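Local coordinates for mitochondrial RNA-binding protein 2 (Trypanosoma brucei, PDB 2GIA) that pairs with mitochondrial RNA-binding protein 1 in a guide-RNA-binding complex thought to act as an RNA matchmaker during mitochondrial RNA editing, at residues D[63-71]-D[176-187]. Sequence-based numbering, arbitrary orientation.
Sequences RVLHRDTFV and LQRFLTQALHYN
F179 is the largest bump on the inner side of helix 176-187, and the hollow that takes it lies on strand 63-67 between the side chains of V64 and H66. With CG anti to the backbone N (chi1 178°), the ring reaches straight across to the strand and meets it edge-on: CZ of F179 comes to 3.5 Å from C of L65, and N of H66 lies at the ring's rim, in its plane. V64 closes one end of the hollow, its CG1 3.6 Å from CE1 of F179, while CB of H66 closes the other.

One helical turn on, the relief reverses. A183 offers only a methyl, which lets the imidazole of H66 come close: its CD2 lies 3.5 Å from CB of A183, whose CA sits over one face of the ring. Next to F179, L180 turns its CD2 to CG2 of V71, 3.7 Å away, the two side chains crossing at about a right angle. At the type I' turn joining the strands, OD1 of N187 meets carbons of T69, with CB at 3.4 Å.

Helix and strand run nearly parallel (7°). F46 on the neighbouring strand and F147 and F149 of a mitochondrial RNA-binding protein 1 chain also surround F179, joining this core to the subunit interface. Without a hydrogen bond across it, the fit depends mainly on van der Waals contact and burial of apolar side chains, the F179 edge resting on strand backbone.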
loop_
_atom_site.group_PDB
_atom_site.type_symbol
_atom_site.label_atom_id
_atom_site.label_comp_id
_atom_site.label_asym_id
_atom_site.label_seq_id
_atom_site.Cartn_x
_atom_site.Cartn_y
_atom_site.Cartn_z
ATOM N N ARG D 63 -5.686 -22.929 3.034
ATOM C CA ARG D 63 -4.586 -22.082 3.430
ATOM C C ARG D 63 -4.088 -21.554 2.092
ATOM O O ARG D 63 -3.989 -22.316 1.103
ATOM C CB ARG D 63 -3.510 -22.871 4.160
ATOM C CG ARG D 63 -3.989 -23.474 5.513
ATOM C CD ARG D 63 -2.797 -23.936 6.367
ATOM N NE ARG D 63 -2.027 -22.780 6.831
ATOM C CZ ARG D 63 -0.751 -22.522 6.540
ATOM N NH1 ARG D 63 -0.040 -23.340 5.770
ATOM N NH2 ARG D 63 -0.175 -21.430 7.031
ATOM N N VAL D 64 -3.847 -20.245 2.035
ATOM C CA VAL D 64 -3.368 -19.597 0.808
ATOM C C VAL D 64 -1.964 -19.148 1.093
ATOM O O VAL D 64 -1.733 -18.375 2.020
ATOM C CB VAL D 64 -4.214 -18.348 0.417
ATOM C CG1 VAL D 64 -3.650 -17.705 -0.846
ATOM C CG2 VAL D 64 -5.669 -18.749 0.209
ATOM N N LEU D 65 -1.002 -19.625 0.313
ATOM C CA LEU D 65 0.367 -19.220 0.607
ATOM C C LEU D 65 1.162 -18.807 -0.574
ATOM O O LEU D 65 0.746 -18.988 -1.716
ATOM C CB LEU D 65 1.110 -20.336 1.341
ATOM C CG LEU D 65 0.969 -21.787 0.885
ATOM C CD1 LEU D 65 2.327 -22.419 0.781
ATOM C CD2 LEU D 65 0.148 -22.556 1.880
ATOM N N HIS D 66 2.320 -18.231 -0.299
ATOM C CA HIS D 66 3.178 -17.784 -1.367
ATOM C C HIS D 66 4.519 -18.482 -1.226
ATOM O O HIS D 66 5.211 -18.338 -0.218
ATOM C CB HIS D 66 3.342 -16.276 -1.324
ATOM C CG HIS D 66 4.030 -15.734 -2.533
ATOM N ND1 HIS D 66 5.325 -15.274 -2.503
ATOM C CD2 HIS D 66 3.612 -15.615 -3.817
ATOM C CE1 HIS D 66 5.681 -14.894 -3.719
ATOM N NE2 HIS D 66 4.657 -15.089 -4.535
ATOM N N ARG D 67 4.909 -19.247 -2.242
ATOM C CA ARG D 67 6.162 -19.997 -2.121
ATOM C C ARG D 67 6.839 -20.137 -3.464
ATOM O O ARG D 67 6.203 -20.540 -4.432
ATOM C CB ARG D 67 5.848 -21.384 -1.523
ATOM C CG ARG D 67 7.103 -22.256 -1.228
ATOM C CD ARG D 67 6.710 -23.546 -0.498
ATOM N NE ARG D 67 5.748 -24.275 -1.307
ATOM C CZ ARG D 67 4.712 -24.950 -0.828
ATOM N NH1 ARG D 67 4.485 -25.006 0.478
ATOM N NH2 ARG D 67 3.889 -25.550 -1.669
ATOM N N ASP D 68 8.105 -19.742 -3.545
ATOM C CA ASP D 68 8.849 -19.858 -4.809
ATOM C C ASP D 68 8.149 -19.270 -6.021
ATOM O O ASP D 68 8.076 -19.943 -7.058
ATOM C CB ASP D 68 9.134 -21.330 -5.130
ATOM C CG ASP D 68 9.984 -22.000 -4.087
ATOM O OD1 ASP D 68 11.041 -21.432 -3.728
ATOM O OD2 ASP D 68 9.600 -23.099 -3.631
ATOM N N THR D 69 7.646 -18.042 -5.902
ATOM C CA THR D 69 6.930 -17.342 -6.984
ATOM C C THR D 69 5.533 -17.894 -7.326
ATOM O O THR D 69 4.856 -17.405 -8.255
ATOM C CB THR D 69 7.764 -17.252 -8.311
ATOM O OG1 THR D 69 7.583 -18.439 -9.100
ATOM C CG2 THR D 69 9.258 -17.049 -7.999
ATOM N N PHE D 70 5.090 -18.908 -6.597
ATOM C CA PHE D 70 3.753 -19.444 -6.840
ATOM C C PHE D 70 2.793 -19.061 -5.717
ATOM O O PHE D 70 3.202 -18.972 -4.562
ATOM C CB PHE D 70 3.757 -20.984 -6.822
ATOM C CG PHE D 70 4.539 -21.615 -7.935
ATOM C CD1 PHE D 70 3.906 -21.992 -9.111
ATOM C CD2 PHE D 70 5.906 -21.844 -7.794
ATOM C CE1 PHE D 70 4.623 -22.603 -10.150
ATOM C CE2 PHE D 70 6.648 -22.451 -8.830
ATOM C CZ PHE D 70 6.001 -22.829 -10.005
ATOM N N VAL D 71 1.516 -18.906 -6.056
ATOM C CA VAL D 71 0.501 -18.747 -5.042
ATOM C C VAL D 71 0.011 -20.205 -4.932
ATOM O O VAL D 71 -0.365 -20.827 -5.930
ATOM C CB VAL D 71 -0.679 -17.856 -5.473
ATOM C CG1 VAL D 71 -1.880 -18.024 -4.478
ATOM C CG2 VAL D 71 -0.231 -16.379 -5.433
ATOM N N LEU D 176 -7.796 -11.894 0.469
ATOM C CA LEU D 176 -7.155 -12.448 -0.723
ATOM C C LEU D 176 -6.654 -11.309 -1.629
ATOM O O LEU D 176 -5.570 -11.410 -2.190
ATOM C CB LEU D 176 -8.150 -13.357 -1.488
ATOM C CG LEU D 176 -7.600 -14.005 -2.771
ATOM C CD1 LEU D 176 -6.470 -14.994 -2.426
ATOM C CD2 LEU D 176 -8.746 -14.703 -3.515
ATOM N N GLN D 177 -7.426 -10.225 -1.768
ATOM C CA GLN D 177 -6.975 -9.133 -2.629
ATOM C C GLN D 177 -5.678 -8.504 -2.072
ATOM O O GLN D 177 -4.760 -8.206 -2.835
ATOM C CB GLN D 177 -8.105 -8.072 -2.791
ATOM C CG GLN D 177 -7.938 -7.026 -3.991
ATOM C CD GLN D 177 -6.893 -5.916 -3.733
ATOM O OE1 GLN D 177 -6.623 -5.574 -2.589
ATOM N NE2 GLN D 177 -6.333 -5.324 -4.815
ATOM N N ARG D 178 -5.595 -8.299 -0.752
ATOM C CA ARG D 178 -4.359 -7.700 -0.181
ATOM C C ARG D 178 -3.195 -8.686 -0.270
ATOM O O ARG D 178 -2.048 -8.301 -0.522
ATOM C CB ARG D 178 -4.578 -7.269 1.286
ATOM C CG ARG D 178 -5.695 -6.198 1.458
ATOM C CD ARG D 178 -5.610 -5.098 0.362
ATOM N NE ARG D 178 -4.338 -4.337 0.349
ATOM C CZ ARG D 178 -3.921 -3.574 -0.672
ATOM N NH1 ARG D 178 -4.659 -3.470 -1.787
ATOM N NH2 ARG D 178 -2.807 -2.841 -0.557
ATOM N N PHE D 179 -3.484 -9.960 -0.021
ATOM C CA PHE D 179 -2.451 -10.982 -0.092
ATOM C C PHE D 179 -1.847 -11.039 -1.500
ATOM O O PHE D 179 -0.627 -11.016 -1.649
ATOM C CB PHE D 179 -3.030 -12.362 0.267
ATOM C CG PHE D 179 -2.003 -13.480 0.165
ATOM C CD1 PHE D 179 -1.892 -14.232 -1.005
ATOM C CD2 PHE D 179 -1.168 -13.772 1.231
ATOM C CE1 PHE D 179 -0.963 -15.265 -1.094
ATOM C CE2 PHE D 179 -0.227 -14.811 1.168
ATOM C CZ PHE D 179 -0.126 -15.567 -0.003
ATOM N N LEU D 180 -2.702 -11.117 -2.523
ATOM C CA LEU D 180 -2.239 -11.154 -3.904
ATOM C C LEU D 180 -1.529 -9.851 -4.250
ATOM O O LEU D 180 -0.557 -9.847 -5.016
ATOM C CB LEU D 180 -3.410 -11.354 -4.881
ATOM C CG LEU D 180 -4.014 -12.770 -4.756
ATOM C CD1 LEU D 180 -5.138 -12.921 -5.713
ATOM C CD2 LEU D 180 -2.935 -13.847 -5.008
ATOM N N THR D 181 -2.030 -8.734 -3.733
ATOM C CA THR D 181 -1.342 -7.440 -3.999
ATOM C C THR D 181 0.089 -7.500 -3.449
ATOM O O THR D 181 1.054 -7.097 -4.144
ATOM C CB THR D 181 -2.125 -6.290 -3.367
ATOM O OG1 THR D 181 -3.351 -6.119 -4.118
ATOM C CG2 THR D 181 -1.306 -4.949 -3.418
ATOM N N GLN D 182 0.245 -7.986 -2.209
ATOM C CA GLN D 182 1.610 -8.121 -1.629
ATOM C C GLN D 182 2.423 -9.142 -2.455
ATOM O O GLN D 182 3.569 -8.888 -2.769
ATOM C CB GLN D 182 1.558 -8.634 -0.187
ATOM C CG GLN D 182 1.009 -7.573 0.780
ATOM C CD GLN D 182 2.065 -6.532 1.088
ATOM O OE1 GLN D 182 3.009 -6.783 1.835
ATOM N NE2 GLN D 182 1.920 -5.381 0.509
ATOM N N ALA D 183 1.836 -10.297 -2.808
ATOM C CA ALA D 183 2.628 -11.276 -3.578
ATOM C C ALA D 183 3.128 -10.679 -4.909
ATOM O O ALA D 183 4.306 -10.878 -5.292
ATOM C CB ALA D 183 1.810 -12.559 -3.841
ATOM N N LEU D 184 2.268 -9.926 -5.600
ATOM C CA LEU D 184 2.674 -9.342 -6.871
ATOM C C LEU D 184 3.789 -8.293 -6.614
ATOM O O LEU D 184 4.783 -8.214 -7.347
ATOM C CB LEU D 184 1.477 -8.700 -7.546
ATOM C CG LEU D 184 1.659 -8.039 -8.910
ATOM C CD1 LEU D 184 2.244 -9.082 -9.920
ATOM C CD2 LEU D 184 0.316 -7.483 -9.394
ATOM N N HIS D 185 3.627 -7.495 -5.564
ATOM C CA HIS D 185 4.633 -6.438 -5.187
ATOM C C HIS D 185 6.022 -7.067 -4.935
ATOM O O HIS D 185 7.043 -6.640 -5.510
ATOM C CB HIS D 185 4.160 -5.750 -3.889
ATOM C CG HIS D 185 4.995 -4.575 -3.472
ATOM N ND1 HIS D 185 4.898 -3.344 -4.084
ATOM C CD2 HIS D 185 5.895 -4.426 -2.468
ATOM C CE1 HIS D 185 5.703 -2.484 -3.477
ATOM N NE2 HIS D 185 6.320 -3.112 -2.491
ATOM N N TYR D 186 6.056 -8.091 -4.076
ATOM C CA TYR D 186 7.302 -8.769 -3.771
ATOM C C TYR D 186 7.848 -9.568 -4.973
ATOM O O TYR D 186 9.028 -9.472 -5.262
ATOM C CB TYR D 186 7.148 -9.689 -2.551
ATOM C CG TYR D 186 7.201 -8.881 -1.253
ATOM C CD1 TYR D 186 8.368 -8.833 -0.485
ATOM C CD2 TYR D 186 6.110 -8.096 -0.853
ATOM C CE1 TYR D 186 8.459 -7.991 0.668
ATOM C CE2 TYR D 186 6.175 -7.261 0.283
ATOM C CZ TYR D 186 7.370 -7.215 1.036
ATOM O OH TYR D 186 7.482 -6.346 2.103
ATOM N N ASN D 187 6.997 -10.311 -5.677
ATOM C CA ASN D 187 7.486 -11.086 -6.818
ATOM C C ASN D 187 8.045 -10.226 -7.938
ATOM O O ASN D 187 8.904 -10.670 -8.726
ATOM C CB ASN D 187 6.381 -11.992 -7.374
ATOM C CG ASN D 187 6.956 -13.092 -8.259
ATOM O OD1 ASN D 187 7.768 -13.911 -7.796
ATOM N ND2 ASN D 187 6.563 -13.104 -9.536
#